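RavA (Legionella pneumophila str. Paris, PDB 6WO6) is a Legionella pneumophila effector, probably acting inside host cells during infection, whose molecular activity is not known. Local coordinates at residues L10-N22 / R47-F60. The protein carries 2 engineered substitutions. Sequence-based numbering, arbitrary orientation.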
# COMPACT_ATOMS: atom_id res chain seq x y z
N LEU A 10 3.62 -23.92 36.09
CA LEU A 10 3.28 -23.78 34.67
C LEU A 10 2.53 -22.49 34.42
O LEU A 10 2.73 -21.83 33.40
CB LEU A 10 2.45 -24.98 34.21
CG LEU A 10 3.14 -26.35 34.26
CD1 LEU A 10 2.12 -27.47 34.10
CD2 LEU A 10 4.22 -26.45 33.19
N LYS A 11 1.65 -22.11 35.35
CA LYS A 11 0.93 -20.85 35.22
C LYS A 11 1.88 -19.65 35.24
O LYS A 11 1.58 -18.62 34.64
CB LYS A 11 -0.11 -20.75 36.34
CG LYS A 11 -0.99 -19.52 36.32
CD LYS A 11 -1.88 -19.51 37.56
CE LYS A 11 -2.61 -18.19 37.72
NZ LYS A 11 -3.14 -18.03 39.11
N GLY A 12 3.03 -19.78 35.89
CA GLY A 12 3.94 -18.66 36.06
C GLY A 12 5.22 -18.70 35.25
O GLY A 12 6.14 -17.93 35.55
N LEU A 13 5.32 -19.56 34.23
CA LEU A 13 6.49 -19.57 33.38
C LEU A 13 6.63 -18.23 32.67
O LEU A 13 5.65 -17.66 32.19
CB LEU A 13 6.40 -20.69 32.36
CG LEU A 13 6.29 -22.12 32.91
CD1 LEU A 13 6.07 -23.12 31.78
CD2 LEU A 13 7.52 -22.47 33.72
N GLU A 14 7.86 -17.71 32.62
CA GLU A 14 8.10 -16.43 31.98
C GLU A 14 8.48 -16.56 30.51
O GLU A 14 8.31 -15.60 29.75
CB GLU A 14 9.19 -15.64 32.73
CG GLU A 14 10.52 -16.35 32.88
CD GLU A 14 11.46 -15.62 33.83
OE1 GLU A 14 10.96 -15.05 34.82
OE2 GLU A 14 12.68 -15.61 33.58
N HIS A 15 8.99 -17.71 30.09
CA HIS A 15 9.25 -18.01 28.68
C HIS A 15 8.61 -19.36 28.37
O HIS A 15 9.31 -20.38 28.26
CB HIS A 15 10.74 -18.01 28.37
CG HIS A 15 11.41 -16.69 28.61
ND1 HIS A 15 11.04 -15.54 27.94
CD2 HIS A 15 12.42 -16.34 29.44
CE1 HIS A 15 11.80 -14.54 28.35
NE2 HIS A 15 12.64 -14.99 29.26
N PRO A 16 7.28 -19.40 28.22
CA PRO A 16 6.61 -20.70 28.05
C PRO A 16 7.02 -21.46 26.80
O PRO A 16 7.01 -22.70 26.83
CB PRO A 16 5.12 -20.32 28.01
CG PRO A 16 5.10 -18.87 27.67
CD PRO A 16 6.32 -18.29 28.30
N TYR A 17 7.38 -20.78 25.71
CA TYR A 17 7.74 -21.51 24.50
C TYR A 17 9.09 -22.21 24.65
O TYR A 17 9.27 -23.33 24.15
CB TYR A 17 7.75 -20.59 23.28
CG TYR A 17 8.16 -21.32 22.02
CD1 TYR A 17 7.30 -22.22 21.41
CD2 TYR A 17 9.42 -21.14 21.46
CE1 TYR A 17 7.67 -22.91 20.26
CE2 TYR A 17 9.80 -21.82 20.31
CZ TYR A 17 8.92 -22.71 19.72
OH TYR A 17 9.29 -23.39 18.58
N GLU A 18 10.04 -21.56 25.32
CA GLU A 18 11.34 -22.20 25.54
C GLU A 18 11.21 -23.45 26.41
O GLU A 18 11.98 -24.40 26.24
CB GLU A 18 12.30 -21.21 26.18
CG GLU A 18 12.48 -19.91 25.40
N VAL A 19 10.23 -23.48 27.31
CA VAL A 19 10.11 -24.56 28.27
C VAL A 19 9.22 -25.69 27.75
O VAL A 19 9.52 -26.86 27.95
CB VAL A 19 9.59 -24.01 29.62
CG1 VAL A 19 9.47 -25.12 30.65
CG2 VAL A 19 10.50 -22.89 30.12
N LEU A 20 8.11 -25.35 27.09
CA LEU A 20 7.10 -26.32 26.69
C LEU A 20 6.97 -26.45 25.18
O LEU A 20 5.96 -26.97 24.69
CB LEU A 20 5.74 -25.96 27.30
CG LEU A 20 5.64 -25.81 28.82
CD1 LEU A 20 4.27 -25.28 29.21
CD2 LEU A 20 5.92 -27.13 29.52
N GLY A 21 7.96 -25.98 24.42
CA GLY A 21 7.83 -25.90 22.97
C GLY A 21 8.29 -27.12 22.19
O GLY A 21 8.89 -26.98 21.12
N ASN A 22 8.01 -28.32 22.71
CA ASN A 22 8.24 -29.55 21.96
C ASN A 22 7.32 -30.62 22.53
O ASN A 22 6.62 -30.42 23.52
CB ASN A 22 9.71 -29.98 21.99
CG ASN A 22 10.33 -29.88 23.38
OD1 ASN A 22 9.66 -30.08 24.39
ND2 ASN A 22 11.62 -29.56 23.42
N ARG A 47 0.12 -17.23 25.43
CA ARG A 47 1.51 -16.80 25.57
C ARG A 47 2.46 -17.77 24.87
O ARG A 47 3.39 -17.36 24.17
CB ARG A 47 1.88 -16.66 27.04
CG ARG A 47 1.05 -15.62 27.79
CD ARG A 47 1.37 -15.68 29.27
NE ARG A 47 2.81 -15.59 29.51
CZ ARG A 47 3.43 -16.13 30.55
NH1 ARG A 47 2.73 -16.81 31.46
NH2 ARG A 47 4.74 -16.00 30.68
N LEU A 48 2.22 -19.07 25.07
CA LEU A 48 3.03 -20.11 24.43
C LEU A 48 3.05 -19.94 22.92
O LEU A 48 4.10 -20.09 22.28
CB LEU A 48 2.47 -21.47 24.84
CG LEU A 48 3.08 -22.81 24.41
CD1 LEU A 48 4.57 -22.79 24.55
CD2 LEU A 48 2.49 -23.92 25.28
N VAL A 49 1.90 -19.59 22.33
CA VAL A 49 1.85 -19.44 20.88
C VAL A 49 2.44 -18.10 20.44
O VAL A 49 3.05 -18.00 19.37
CB VAL A 49 0.39 -19.62 20.39
CG1 VAL A 49 0.08 -18.72 19.22
CG2 VAL A 49 0.15 -21.07 20.02
N LEU A 50 2.30 -17.05 21.26
CA LEU A 50 2.88 -15.76 20.93
C LEU A 50 4.40 -15.85 20.84
O LEU A 50 5.01 -15.39 19.87
CB LEU A 50 2.47 -14.71 21.95
CG LEU A 50 1.16 -13.97 21.68
CD1 LEU A 50 0.64 -13.31 22.95
CD2 LEU A 50 1.36 -12.93 20.59
N GLU A 51 5.03 -16.45 21.85
CA GLU A 51 6.49 -16.47 21.90
C GLU A 51 7.12 -17.36 20.83
O GLU A 51 8.33 -17.28 20.62
CB GLU A 51 6.97 -16.92 23.27
CG GLU A 51 6.65 -15.94 24.38
CD GLU A 51 7.34 -16.30 25.67
OE1 GLU A 51 7.28 -15.50 26.63
OE2 GLU A 51 7.95 -17.39 25.73
N CYS A 52 6.34 -18.20 20.16
CA CYS A 52 6.88 -19.09 19.14
C CYS A 52 7.20 -18.30 17.87
O CYS A 52 6.30 -17.71 17.28
CB CYS A 52 5.90 -20.20 18.82
SG CYS A 52 6.37 -21.23 17.43
N PRO A 53 8.46 -18.26 17.43
CA PRO A 53 8.78 -17.54 16.19
C PRO A 53 8.11 -18.18 14.99
O PRO A 53 7.73 -19.35 15.01
CB PRO A 53 10.31 -17.66 16.10
CG PRO A 53 10.76 -18.04 17.47
CD PRO A 53 9.65 -18.86 18.05
N VAL A 54 7.95 -17.38 13.93
CA VAL A 54 7.22 -17.84 12.76
C VAL A 54 7.90 -19.03 12.11
O VAL A 54 7.25 -20.02 11.74
CB VAL A 54 7.04 -16.68 11.76
CG1 VAL A 54 6.44 -17.18 10.45
CG2 VAL A 54 6.17 -15.59 12.37
N ASN A 55 9.23 -18.98 11.98
CA ASN A 55 9.96 -20.06 11.31
C ASN A 55 9.76 -21.40 12.00
O ASN A 55 9.77 -22.45 11.34
CB ASN A 55 11.45 -19.72 11.24
CG ASN A 55 11.82 -18.49 12.06
OD1 ASN A 55 11.01 -17.59 12.26
ND2 ASN A 55 13.06 -18.45 12.53
N GLU A 56 9.55 -21.40 13.31
CA GLU A 56 9.35 -22.63 14.05
C GLU A 56 7.89 -23.08 14.10
O GLU A 56 7.62 -24.21 14.52
CB GLU A 56 9.89 -22.49 15.48
CG GLU A 56 11.33 -22.00 15.54
CD GLU A 56 11.89 -21.99 16.95
OE1 GLU A 56 11.44 -22.82 17.77
OE2 GLU A 56 12.77 -21.16 17.23
N LEU A 57 6.96 -22.23 13.65
CA LEU A 57 5.53 -22.54 13.72
C LEU A 57 5.24 -23.95 13.20
O LEU A 57 4.68 -24.78 13.92
CB LEU A 57 4.73 -21.50 12.93
CG LEU A 57 4.17 -20.32 13.71
CD1 LEU A 57 3.42 -19.38 12.79
CD2 LEU A 57 3.26 -20.80 14.84
N LYS A 58 5.62 -24.22 11.95
CA LYS A 58 5.41 -25.54 11.36
C LYS A 58 5.97 -26.63 12.27
O LYS A 58 5.26 -27.59 12.62
CB LYS A 58 6.04 -25.61 9.97
N ASP A 59 7.23 -26.49 12.68
CA ASP A 59 7.80 -27.43 13.64
C ASP A 59 6.91 -27.55 14.87
O ASP A 59 6.47 -28.66 15.23
CB ASP A 59 9.21 -26.98 14.05
CG ASP A 59 10.24 -27.24 12.96
OD1 ASP A 59 10.14 -28.28 12.28
OD2 ASP A 59 11.15 -26.40 12.80
N PHE A 60 6.57 -26.41 15.48
CA PHE A 60 5.70 -26.42 16.65
C PHE A 60 4.41 -27.18 16.37
O PHE A 60 3.92 -27.93 17.23
CB PHE A 60 5.39 -24.99 17.08
CG PHE A 60 4.75 -24.89 18.44
CD1 PHE A 60 5.04 -25.82 19.42
CD2 PHE A 60 3.85 -23.87 18.73
CE1 PHE A 60 4.45 -25.74 20.67
CE2 PHE A 60 3.26 -23.78 19.98
CZ PHE A 60 3.56 -24.72 20.95
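The Tyr-17 ring lies with one face over the Cys-52 backbone, a CH-pi contact in which Cys-52 CA sits 3.8 Å from the ring centroid, almost on the normal. Its edge points at the face of Phe-60 in a T-shaped stack, planes 88° apart, while Glu-56 OE1 reaches another part of the edge. This is helix packing in an all-helical protein: helix 16-20 crosses residues 47-51, the last part of helix 38-51, at -97°, and Tyr-17 enters as a knob among Leu-48, Glu-51, Glu-56 and Phe-60. With CG anti to the backbone N (chi1 178°), the ring extends across the bend between helices 38-51 and 54-66, bridging both. Leu-48 CD1 packs against the first turn of helix 16-20, 3.4 Å from Tyr-17 CA; Leu-48 also touches Leu-81 of helix 77-92. Pro-16 CG covers one face of the Arg-47 guanidinium, whose edge meets the loop before helix 16-20: NH2 donates to Leu-13 O at a doubtful 2.4 Å, and NH1 adds a weak bond to this carbonyl. Glu-51 OE2 accepts a long, weak but nearly straight bond from Tyr-17 N. Beyond the ring, Tyr-17 OH lies 2.4 Å from Glu-56 OE1, a hydrogen bond too short to take at face value.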